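Long-range contacts in fatty Acyl-Adenylate Ligase (Escherichia coli, PDB 3PBK), which belongs to the ANL clan of AMP-binding enzymes and holds 5'-O-[(S)-(dodecanoyloxy)(hydroxy)phosphoryl]adenosine in a pocket: residues W261-V272 with D291-V302; D328-Y336 with F347-V355. All coordinates share one frame; numbering follows the deposited sequence.

Contact 1: residues W261-V272 with D291-V302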
loop_
_atom_site.group_PDB
_atom_site.type_symbol
_atom_site.label_atom_id
_atom_site.label_comp_id
_atom_site.label_asym_id
_atom_site.label_seq_id
_atom_site.Cartn_x
_atom_site.Cartn_y
_atom_site.Cartn_z
ATOM N N TRP A 261 2.044 -14.647 10.884
ATOM C CA TRP A 261 1.818 -14.566 9.445
ATOM C C TRP A 261 2.358 -15.814 8.774
ATOM O O TRP A 261 1.666 -16.467 8.005
ATOM C CB TRP A 261 2.498 -13.307 8.888
ATOM C CG TRP A 261 2.561 -13.201 7.409
ATOM C CD1 TRP A 261 1.649 -13.656 6.524
ATOM C CD2 TRP A 261 3.588 -12.564 6.636
ATOM N NE1 TRP A 261 2.044 -13.365 5.245
ATOM C CE2 TRP A 261 3.230 -12.691 5.289
ATOM C CE3 TRP A 261 4.778 -11.911 6.956
ATOM C CZ2 TRP A 261 4.021 -12.181 4.258
ATOM C CZ3 TRP A 261 5.560 -11.405 5.928
ATOM C CH2 TRP A 261 5.179 -11.542 4.599
ATOM N N LEU A 262 3.599 -16.161 9.082
ATOM C CA LEU A 262 4.198 -17.344 8.492
ATOM C C LEU A 262 3.502 -18.580 9.042
ATOM O O LEU A 262 3.346 -19.578 8.331
ATOM C CB LEU A 262 5.700 -17.401 8.781
ATOM C CG LEU A 262 6.521 -16.146 8.483
ATOM C CD1 LEU A 262 7.999 -16.449 8.611
ATOM C CD2 LEU A 262 6.204 -15.611 7.104
ATOM N N LYS A 263 3.092 -18.514 10.307
ATOM C CA LYS A 263 2.324 -19.595 10.901
ATOM C C LYS A 263 1.118 -19.901 10.022
ATOM O O LYS A 263 0.951 -21.012 9.518
ATOM C CB LYS A 263 1.842 -19.196 12.289
ATOM C CG LYS A 263 2.858 -19.377 13.395
ATOM C CD LYS A 263 3.017 -20.842 13.780
ATOM C CE LYS A 263 3.012 -21.009 15.297
ATOM N NZ LYS A 263 3.651 -19.853 16.000
ATOM N N LEU A 264 0.281 -18.890 9.839
ATOM C CA LEU A 264 -0.945 -19.040 9.082
ATOM C C LEU A 264 -0.673 -19.679 7.723
ATOM O O LEU A 264 -1.362 -20.621 7.331
ATOM C CB LEU A 264 -1.637 -17.681 8.938
ATOM C CG LEU A 264 -3.158 -17.648 8.784
ATOM C CD1 LEU A 264 -3.533 -17.405 7.354
ATOM C CD2 LEU A 264 -3.780 -18.931 9.279
ATOM N N ILE A 265 0.332 -19.181 7.006
ATOM C CA ILE A 265 0.670 -19.758 5.709
ATOM C C ILE A 265 0.896 -21.257 5.851
ATOM O O ILE A 265 0.229 -22.052 5.197
ATOM C CB ILE A 265 1.926 -19.117 5.084
ATOM C CG1 ILE A 265 1.650 -17.684 4.646
ATOM C CG2 ILE A 265 2.387 -19.909 3.881
ATOM C CD1 ILE A 265 2.885 -16.965 4.169
ATOM N N SER A 266 1.826 -21.642 6.720
ATOM C CA SER A 266 2.168 -23.052 6.905
ATOM C C SER A 266 0.991 -23.905 7.400
ATOM O O SER A 266 0.896 -25.097 7.082
ATOM C CB SER A 266 3.354 -23.185 7.857
ATOM O OG SER A 266 3.513 -24.526 8.273
ATOM N N LYS A 267 0.098 -23.282 8.168
ATOM C CA LYS A 267 -1.053 -23.974 8.747
ATOM C C LYS A 267 -2.006 -24.515 7.690
ATOM O O LYS A 267 -2.469 -25.651 7.776
ATOM C CB LYS A 267 -1.826 -23.042 9.686
ATOM C CG LYS A 267 -2.956 -23.724 10.450
ATOM C CD LYS A 267 -3.895 -22.705 11.075
ATOM C CE LYS A 267 -5.039 -23.374 11.831
ATOM N NZ LYS A 267 -4.716 -23.630 13.274
ATOM N N ASN A 268 -2.309 -23.690 6.698
ATOM C CA ASN A 268 -3.269 -24.055 5.672
ATOM C C ASN A 268 -2.607 -24.328 4.334
ATOM O O ASN A 268 -3.279 -24.330 3.292
ATOM C CB ASN A 268 -4.304 -22.942 5.503
ATOM C CG ASN A 268 -5.221 -22.815 6.700
ATOM O OD1 ASN A 268 -5.930 -21.819 6.846
ATOM N ND2 ASN A 268 -5.216 -23.828 7.567
ATOM N N ARG A 269 -1.295 -24.547 4.352
ATOM C CA ARG A 269 -0.568 -24.730 3.107
ATOM C C ARG A 269 -0.838 -23.559 2.165
ATOM O O ARG A 269 -1.044 -23.748 0.960
ATOM C CB ARG A 269 -0.987 -26.038 2.443
ATOM C CG ARG A 269 -0.701 -27.267 3.276
ATOM C CD ARG A 269 0.783 -27.560 3.305
ATOM N NE ARG A 269 1.476 -26.773 4.325
ATOM C CZ ARG A 269 2.785 -26.527 4.312
ATOM N NH1 ARG A 269 3.548 -26.992 3.324
ATOM N NH2 ARG A 269 3.327 -25.807 5.281
ATOM N N GLY A 270 -0.846 -22.355 2.736
ATOM C CA GLY A 270 -1.007 -21.119 1.990
ATOM C C GLY A 270 -0.006 -20.985 0.860
ATOM O O GLY A 270 1.071 -21.578 0.881
ATOM N N THR A 271 -0.348 -20.184 -0.136
ATOM C CA THR A 271 0.400 -20.220 -1.380
ATOM C C THR A 271 0.913 -18.858 -1.823
ATOM O O THR A 271 2.058 -18.722 -2.241
ATOM C CB THR A 271 -0.475 -20.839 -2.490
ATOM O OG1 THR A 271 -0.204 -22.243 -2.572
ATOM C CG2 THR A 271 -0.178 -20.201 -3.818
ATOM N N VAL A 272 0.049 -17.855 -1.734
ATOM C CA VAL A 272 0.358 -16.519 -2.219
ATOM C C VAL A 272 0.170 -15.524 -1.092
ATOM O O VAL A 272 -0.795 -15.589 -0.337
ATOM C CB VAL A 272 -0.545 -16.134 -3.424
ATOM C CG1 VAL A 272 -0.499 -14.642 -3.693
ATOM C CG2 VAL A 272 -0.120 -16.886 -4.653
ATOM N N ASP A 291 9.287 -20.654 17.389
ATOM C CA ASP A 291 8.472 -20.320 16.220
ATOM C C ASP A 291 8.741 -21.236 15.023
ATOM O O ASP A 291 7.809 -21.656 14.333
ATOM C CB ASP A 291 8.716 -18.861 15.811
ATOM C CG ASP A 291 8.119 -17.854 16.794
ATOM O OD1 ASP A 291 7.063 -18.157 17.399
ATOM O OD2 ASP A 291 8.706 -16.751 16.945
ATOM N N LEU A 292 10.015 -21.538 14.780
ATOM C CA LEU A 292 10.413 -22.368 13.646
ATOM C C LEU A 292 9.938 -23.811 13.772
ATOM O O LEU A 292 10.059 -24.598 12.827
ATOM C CB LEU A 292 11.932 -22.356 13.483
ATOM C CG LEU A 292 12.608 -20.992 13.381
ATOM C CD1 LEU A 292 14.085 -21.186 13.168
ATOM C CD2 LEU A 292 12.025 -20.194 12.242
ATOM N N ALA A 293 9.396 -24.151 14.940
ATOM C CA ALA A 293 9.014 -25.525 15.268
ATOM C C ALA A 293 7.785 -26.038 14.501
ATOM O O ALA A 293 7.608 -27.248 14.322
ATOM C CB ALA A 293 8.804 -25.664 16.778
ATOM N N GLU A 294 6.940 -25.118 14.053
ATOM C CA GLU A 294 5.750 -25.492 13.291
ATOM C C GLU A 294 5.973 -25.345 11.789
ATOM O O GLU A 294 5.350 -26.042 10.975
ATOM C CB GLU A 294 4.552 -24.612 13.682
ATOM C CG GLU A 294 3.930 -24.893 15.045
ATOM C CD GLU A 294 4.453 -23.963 16.125
ATOM O OE1 GLU A 294 5.664 -23.637 16.092
ATOM O OE2 GLU A 294 3.651 -23.560 17.003
ATOM N N LEU A 295 6.867 -24.429 11.433
ATOM C CA LEU A 295 6.928 -23.900 10.076
ATOM C C LEU A 295 7.415 -24.860 9.001
ATOM O O LEU A 295 8.496 -25.438 9.088
ATOM C CB LEU A 295 7.762 -22.619 10.038
ATOM C CG LEU A 295 7.295 -21.542 11.009
ATOM C CD1 LEU A 295 7.969 -20.235 10.669
ATOM C CD2 LEU A 295 5.784 -21.415 10.964
ATOM N N ASP A 296 6.583 -25.018 7.986
ATOM C CA ASP A 296 7.025 -25.559 6.726
ATOM C C ASP A 296 6.521 -24.604 5.677
ATOM O O ASP A 296 5.344 -24.279 5.659
ATOM C CB ASP A 296 6.429 -26.923 6.482
ATOM C CG ASP A 296 6.967 -27.548 5.235
ATOM O OD1 ASP A 296 8.142 -27.264 4.904
ATOM O OD2 ASP A 296 6.217 -28.305 4.585
ATOM N N LEU A 297 7.402 -24.143 4.806
ATOM C CA LEU A 297 7.056 -23.043 3.920
ATOM C C LEU A 297 7.209 -23.387 2.445
ATOM O O LEU A 297 7.205 -22.505 1.594
ATOM C CB LEU A 297 7.888 -21.807 4.278
ATOM C CG LEU A 297 7.192 -20.713 5.089
ATOM C CD1 LEU A 297 6.073 -21.275 5.940
ATOM C CD2 LEU A 297 8.196 -19.949 5.922
ATOM N N SER A 298 7.330 -24.675 2.149
ATOM C CA SER A 298 7.461 -25.147 0.770
ATOM C C SER A 298 6.228 -24.822 -0.076
ATOM O O SER A 298 6.318 -24.647 -1.289
ATOM C CB SER A 298 7.728 -26.652 0.768
ATOM O OG SER A 298 7.089 -27.280 1.873
ATOM N N CYS A 299 5.085 -24.739 0.591
ATOM C CA CYS A 299 3.811 -24.424 -0.033
ATOM C C CYS A 299 3.747 -22.965 -0.513
ATOM O O CYS A 299 2.958 -22.612 -1.409
ATOM C CB CYS A 299 2.697 -24.665 0.983
ATOM S SG CYS A 299 2.817 -23.569 2.445
ATOM N N TRP A 300 4.561 -22.116 0.107
ATOM C CA TRP A 300 4.570 -20.703 -0.228
ATOM C C TRP A 300 5.146 -20.537 -1.623
ATOM O O TRP A 300 6.358 -20.605 -1.815
ATOM C CB TRP A 300 5.392 -19.908 0.787
ATOM C CG TRP A 300 5.084 -18.438 0.791
ATOM C CD1 TRP A 300 4.290 -17.765 -0.091
ATOM C CD2 TRP A 300 5.584 -17.456 1.706
ATOM N NE1 TRP A 300 4.251 -16.428 0.226
ATOM C CE2 TRP A 300 5.041 -16.211 1.324
ATOM C CE3 TRP A 300 6.432 -17.505 2.811
ATOM C CZ2 TRP A 300 5.319 -15.027 2.012
ATOM C CZ3 TRP A 300 6.702 -16.325 3.496
ATOM C CH2 TRP A 300 6.148 -15.107 3.094
ATOM N N ARG A 301 4.269 -20.316 -2.596
ATOM C CA ARG A 301 4.652 -20.279 -4.007
ATOM C C ARG A 301 5.090 -18.892 -4.483
ATOM O O ARG A 301 6.028 -18.754 -5.272
ATOM C CB ARG A 301 3.479 -20.770 -4.850
ATOM C CG ARG A 301 3.793 -20.977 -6.305
ATOM C CD ARG A 301 2.568 -21.480 -7.041
ATOM N NE ARG A 301 1.675 -20.404 -7.449
ATOM C CZ ARG A 301 1.961 -19.532 -8.407
ATOM N NH1 ARG A 301 3.128 -19.595 -9.033
ATOM N NH2 ARG A 301 1.089 -18.594 -8.734
ATOM N N VAL A 302 4.395 -17.865 -4.006
ATOM C CA VAL A 302 4.712 -16.495 -4.373
ATOM C C VAL A 302 4.714 -15.576 -3.151
ATOM O O VAL A 302 3.670 -15.325 -2.543
ATOM C CB VAL A 302 3.731 -15.962 -5.443
ATOM C CG1 VAL A 302 4.069 -14.518 -5.824
ATOM C CG2 VAL A 302 3.751 -16.860 -6.662
#

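Contact 2: residues D328-Y336 with F347-V355. With 1ZZ (5'-O-[(S)-(dodecanoyloxy)(hydroxy)phosphoryl]adenosine), chain C.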
loop_
_atom_site.group_PDB
_atom_site.type_symbol
_atom_site.label_atom_id
_atom_site.label_comp_id
_atom_site.label_asym_id
_atom_site.label_seq_id
_atom_site.Cartn_x
_atom_site.Cartn_y
_atom_site.Cartn_z
ATOM N N ASP A 328 11.726 -21.082 -0.165
ATOM C CA ASP A 328 12.495 -20.936 -1.394
ATOM C C ASP A 328 12.609 -19.453 -1.748
ATOM O O ASP A 328 11.603 -18.776 -1.946
ATOM C CB ASP A 328 11.831 -21.717 -2.533
ATOM C CG ASP A 328 12.638 -21.677 -3.830
ATOM O OD1 ASP A 328 13.804 -21.209 -3.815
ATOM O OD2 ASP A 328 12.100 -22.124 -4.869
ATOM N N ASN A 329 13.828 -18.936 -1.823
ATOM C CA ASN A 329 13.987 -17.532 -2.151
ATOM C C ASN A 329 13.581 -17.194 -3.579
ATOM O O ASN A 329 13.445 -16.024 -3.920
ATOM C CB ASN A 329 15.415 -17.064 -1.877
ATOM C CG ASN A 329 16.401 -17.512 -2.944
ATOM O OD1 ASN A 329 16.258 -17.189 -4.128
ATOM N ND2 ASN A 329 17.427 -18.240 -2.518
ATOM N N LYS A 330 13.396 -18.212 -4.417
ATOM C CA LYS A 330 12.990 -17.979 -5.798
ATOM C C LYS A 330 11.532 -17.580 -5.848
ATOM O O LYS A 330 11.035 -17.146 -6.896
ATOM C CB LYS A 330 13.184 -19.228 -6.658
ATOM C CG LYS A 330 14.608 -19.470 -7.123
ATOM C CD LYS A 330 15.141 -18.303 -7.935
ATOM C CE LYS A 330 16.668 -18.359 -8.018
ATOM N NZ LYS A 330 17.266 -17.221 -8.787
ATOM N N THR A 331 10.848 -17.747 -4.716
ATOM C CA THR A 331 9.420 -17.436 -4.613
ATOM C C THR A 331 9.202 -15.944 -4.426
ATOM O O THR A 331 8.072 -15.475 -4.480
ATOM C CB THR A 331 8.729 -18.194 -3.447
ATOM O OG1 THR A 331 9.268 -17.756 -2.196
ATOM C CG2 THR A 331 8.929 -19.697 -3.575
ATOM N N PHE A 332 10.295 -15.216 -4.201
ATOM C CA PHE A 332 10.262 -13.759 -4.080
ATOM C C PHE A 332 9.819 -13.086 -5.363
ATOM O O PHE A 332 10.350 -13.352 -6.445
ATOM C CB PHE A 332 11.631 -13.200 -3.690
ATOM C CG PHE A 332 11.836 -13.079 -2.210
ATOM C CD1 PHE A 332 10.813 -12.620 -1.391
ATOM C CD2 PHE A 332 13.053 -13.416 -1.634
ATOM C CE1 PHE A 332 10.998 -12.506 -0.021
ATOM C CE2 PHE A 332 13.247 -13.305 -0.270
ATOM C CZ PHE A 332 12.219 -12.848 0.541
HETATM N N MSE A 333 8.846 -12.196 -5.237
HETATM C CA MSE A 333 8.416 -11.425 -6.380
HETATM C C MSE A 333 8.279 -9.954 -6.047
HETATM O O MSE A 333 7.243 -9.509 -5.562
HETATM C CB MSE A 333 7.118 -11.973 -6.962
HETATM C CG MSE A 333 6.987 -11.664 -8.450
HETATM SE SE MSE A 333 5.294 -12.224 -9.253
HETATM C CE MSE A 333 4.127 -11.069 -8.214
ATOM N N PRO A 334 9.339 -9.192 -6.295
ATOM C CA PRO A 334 9.240 -7.746 -6.165
ATOM C C PRO A 334 8.254 -7.208 -7.187
ATOM O O PRO A 334 8.276 -7.635 -8.337
ATOM C CB PRO A 334 10.655 -7.276 -6.490
ATOM C CG PRO A 334 11.518 -8.433 -6.162
ATOM C CD PRO A 334 10.715 -9.628 -6.558
ATOM N N CYS A 335 7.403 -6.281 -6.762
ATOM C CA CYS A 335 6.408 -5.675 -7.639
ATOM C C CYS A 335 6.168 -4.195 -7.312
ATOM O O CYS A 335 6.520 -3.726 -6.235
ATOM C CB CYS A 335 5.104 -6.439 -7.526
ATOM S SG CYS A 335 4.422 -6.336 -5.888
ATOM N N TYR A 336 5.558 -3.477 -8.249
ATOM C CA TYR A 336 5.367 -2.036 -8.138
ATOM C C TYR A 336 3.930 -1.638 -8.450
ATOM O O TYR A 336 3.276 -2.261 -9.289
ATOM C CB TYR A 336 6.291 -1.340 -9.117
ATOM C CG TYR A 336 6.054 0.136 -9.285
ATOM C CD1 TYR A 336 6.128 1.002 -8.204
ATOM C CD2 TYR A 336 5.802 0.673 -10.535
ATOM C CE1 TYR A 336 5.939 2.353 -8.358
ATOM C CE2 TYR A 336 5.614 2.025 -10.701
ATOM C CZ TYR A 336 5.684 2.858 -9.607
ATOM O OH TYR A 336 5.492 4.198 -9.774
ATOM N N PHE A 347 5.339 -6.510 -12.162
ATOM C CA PHE A 347 5.731 -7.619 -11.315
ATOM C C PHE A 347 7.023 -8.186 -11.868
ATOM O O PHE A 347 7.212 -8.225 -13.078
ATOM C CB PHE A 347 4.662 -8.710 -11.346
ATOM C CG PHE A 347 3.326 -8.283 -10.789
ATOM C CD1 PHE A 347 2.403 -7.637 -11.583
ATOM C CD2 PHE A 347 2.989 -8.549 -9.472
ATOM C CE1 PHE A 347 1.170 -7.258 -11.075
ATOM C CE2 PHE A 347 1.754 -8.173 -8.957
ATOM C CZ PHE A 347 0.843 -7.528 -9.762
ATOM N N SER A 348 7.920 -8.618 -10.989
ATOM C CA SER A 348 9.118 -9.317 -11.428
ATOM C C SER A 348 8.697 -10.645 -12.064
ATOM O O SER A 348 7.564 -11.106 -11.879
ATOM C CB SER A 348 10.074 -9.547 -10.258
ATOM O OG SER A 348 11.365 -9.925 -10.711
ATOM N N ASP A 349 9.601 -11.252 -12.826
ATOM C CA ASP A 349 9.265 -12.467 -13.548
ATOM C C ASP A 349 8.838 -13.590 -12.601
ATOM O O ASP A 349 9.092 -13.539 -11.386
ATOM C CB ASP A 349 10.428 -12.911 -14.427
ATOM C CG ASP A 349 10.650 -11.985 -15.627
ATOM O OD1 ASP A 349 9.656 -11.456 -16.179
ATOM O OD2 ASP A 349 11.826 -11.798 -16.024
ATOM N N GLU A 350 8.163 -14.592 -13.163
ATOM C CA GLU A 350 7.706 -15.750 -12.411
ATOM C C GLU A 350 8.944 -16.511 -11.975
ATOM O O GLU A 350 9.932 -16.565 -12.709
ATOM C CB GLU A 350 6.827 -16.618 -13.309
ATOM C CG GLU A 350 5.698 -17.352 -12.606
ATOM C CD GLU A 350 4.760 -18.093 -13.583
ATOM O OE1 GLU A 350 5.062 -18.145 -14.809
ATOM O OE2 GLU A 350 3.715 -18.623 -13.109
ATOM N N ALA A 351 8.907 -17.066 -10.769
ATOM C CA ALA A 351 10.047 -17.819 -10.211
ATOM C C ALA A 351 11.423 -17.140 -10.368
ATOM O O ALA A 351 12.419 -17.796 -10.685
ATOM C CB ALA A 351 10.083 -19.234 -10.794
ATOM N N SER A 352 11.475 -15.838 -10.118
ATOM C CA SER A 352 12.663 -15.047 -10.427
ATOM C C SER A 352 13.605 -14.890 -9.236
ATOM O O SER A 352 14.813 -14.701 -9.398
ATOM C CB SER A 352 12.253 -13.657 -10.953
ATOM O OG SER A 352 11.443 -12.944 -10.018
ATOM N N GLY A 353 13.048 -14.967 -8.036
ATOM C CA GLY A 353 13.748 -14.459 -6.877
ATOM C C GLY A 353 13.922 -12.965 -7.085
ATOM O O GLY A 353 13.473 -12.426 -8.094
ATOM N N VAL A 354 14.559 -12.291 -6.137
ATOM C CA VAL A 354 14.857 -10.878 -6.292
ATOM C C VAL A 354 15.954 -10.713 -7.334
ATOM O O VAL A 354 16.987 -11.355 -7.255
ATOM C CB VAL A 354 15.328 -10.259 -4.961
ATOM C CG1 VAL A 354 15.727 -8.799 -5.150
ATOM C CG2 VAL A 354 14.248 -10.400 -3.903
ATOM N N VAL A 355 15.724 -9.862 -8.321
ATOM C CA VAL A 355 16.750 -9.547 -9.307
ATOM C C VAL A 355 17.204 -8.099 -9.112
ATOM O O VAL A 355 16.380 -7.192 -8.994
ATOM C CB VAL A 355 16.210 -9.713 -10.724
ATOM C CG1 VAL A 355 17.227 -9.223 -11.723
ATOM C CG2 VAL A 355 15.811 -11.156 -10.975
HETATM P P 1ZZ C . -0.179 3.025 -2.759
HETATM C C1 1ZZ C . -3.001 -11.386 -5.017
HETATM N N1 1ZZ C . 5.875 2.325 -4.239
HETATM O O1 1ZZ C . 1.477 0.149 -2.405
HETATM C C2 1ZZ C . -2.544 -10.115 -5.681
HETATM N N2 1ZZ C . 5.857 0.170 -4.757
HETATM O O2 1ZZ C . -0.295 1.441 -3.204
HETATM C C3 1ZZ C . -1.730 -9.127 -4.850
HETATM N N3 1ZZ C . 8.407 2.590 -4.457
HETATM O O3 1ZZ C . -0.925 4.099 -3.665
HETATM C C4 1ZZ C . -1.137 -7.951 -5.649
HETATM N N4 1ZZ C . 9.522 0.643 -5.041
HETATM O O4 1ZZ C . -0.659 3.214 -1.485
HETATM C C5 1ZZ C . 0.030 -7.109 -5.121
HETATM N N5 1ZZ C . 8.258 -1.408 -5.413
HETATM O O5 1ZZ C . 1.366 3.424 -2.808
HETATM C C6 1ZZ C . 0.028 -5.717 -5.699
HETATM O O6 1ZZ C . 4.064 3.473 -3.501
HETATM C C7 1ZZ C . 1.319 -4.995 -5.991
HETATM O O7 1ZZ C . 6.174 5.889 -4.984
HETATM C C8 1ZZ C . 1.301 -3.486 -5.894
HETATM O O8 1ZZ C . 3.733 5.514 -6.422
HETATM C C9 1ZZ C . 2.305 -2.768 -4.979
HETATM C C10 1ZZ C . 1.845 -1.687 -4.035
HETATM C C11 1ZZ C . 0.787 -0.697 -4.263
HETATM C C12 1ZZ C . 0.773 0.414 -3.324
HETATM C C13 1ZZ C . 1.760 4.158 -3.938
HETATM C C14 1ZZ C . 3.246 4.514 -4.068
HETATM C C15 1ZZ C . 4.019 4.633 -5.394
HETATM C C16 1ZZ C . 5.397 4.723 -4.889
HETATM C C17 1ZZ C . 5.421 3.674 -3.832
HETATM C C18 1ZZ C . 5.091 1.263 -4.412
HETATM C C19 1ZZ C . 7.180 0.615 -4.803
HETATM C C20 1ZZ C . 7.217 1.887 -4.491
HETATM C C21 1ZZ C . 9.549 1.912 -4.737
HETATM C C22 1ZZ C . 8.297 -0.041 -5.074
#

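Contact 1: residues W261-V272 with D291-V302
Trp300 pushes its indole against helix 260-267. Ile265 CD1 sits over one ring face, 3.5 Å from the centroid of the six-membered ring and 7° off its normal. Leu262 CD2 comes in obliquely, 3.7 Å from Trp300 CZ3. The far edge of the indole meets the face of Trp261 in an offset edge-to-face pair, planes at 74°. Leu297 CD1 fills the next dip, 3.8 Å from Ser266 CB. Leu295 lies across Leu262 and Lys263, with CD1 against Leu262 CB and CD2 against Lys263 CA. Beyond the helix the segments run into adjacent parallel strands, 272-275 and 302-305, starting with the pair Val272 and Val302. A beta-alpha-beta crossover joins these strands, its connection holding helix 277-285 and the short helix 289-292. Thr271 O takes two backbone bonds, from Arg301 N (2.7 Å) and Val302 N (3.1 Å). Arg269 bends back at chi2 and chi3. Its NE and NH2 grip Ser266 O side-on, and that oxygen lies in the guanidinium plane. NH2 also bonds Asp296 O, and NH1 makes a salt bridge with Asp296 OD2 at 3.2 Å. Cys299 SG rests over the centre of that guanidinium. Asp296 N donates an almost straight bond, 171°, to Ser266 OG.

Contact 2: residues D328-Y336 with F347-V355
Asn329 O faces Gly353 CA in a CA-H...O contact. Lys330 O then accepts from Gly353 N at 3.2 Å, with the donor above the carbonyl plane. This bond ties the loop after Phe347 back to the 3-10 segment 329-331. Phe332 follows, its CB 3.8 Å from Val354 CG2. Met333, a selenomethionine, has CG anti to the backbone N (chi1 -153°), and its SE lies beside Phe347, 5.5 Å from the ring centroid and oblique to it, a Met-aromatic contact. Pro334 O takes the second backbone bond, from Ser348 N at 2.9 Å, while Pro334 CD packs on Ser348 CB. Cys335 and Phe347 form an antiparallel non-hydrogen-bonded pair. Their side chains share one face of the sheet, with Cys335 CB 3.6 Å from Phe347 CD2. Cys335 O accepts from N5 of the bound 1ZZ at 3.0 Å. Tyr336 sets its ring edge toward the adenine, with CD1 3.6 Å from 1ZZ N2, and its OH bonds Asp444. Strand 332-337 runs between strand 302-305 and the antiparallel strand 344-347. Helix 312-322 covers Phe332 and Val354 through Leu315, and Val384 of strand 380-384 packs on Pro334 and Val354.

Overall arrangement
Contacts 1 and 2 follow one another along the chain, and their centres lie about 18 Å apart. Strand 302-305 joins them. It pairs with strand 272-275 on one side and strand 332-337 on the other, all three parallel. Val302 CG1 packs 4.1 Å from Met333 CB, and Thr331 packs on the backbone of Trp300 and Arg301. Phe327 adds a further link, with edge-to-face contacts to both Trp300 and Phe332. Both contacts approach the acyl chain of the ligand. In contact 1 the side chain of Val272 is about 4 Å from the bound 1ZZ. It lies near the end of that chain. Contact 2 meets it further along, with Cys335 SG 3.4 Å from 1ZZ C7. Of the two, only contact 2 also meets the adenine.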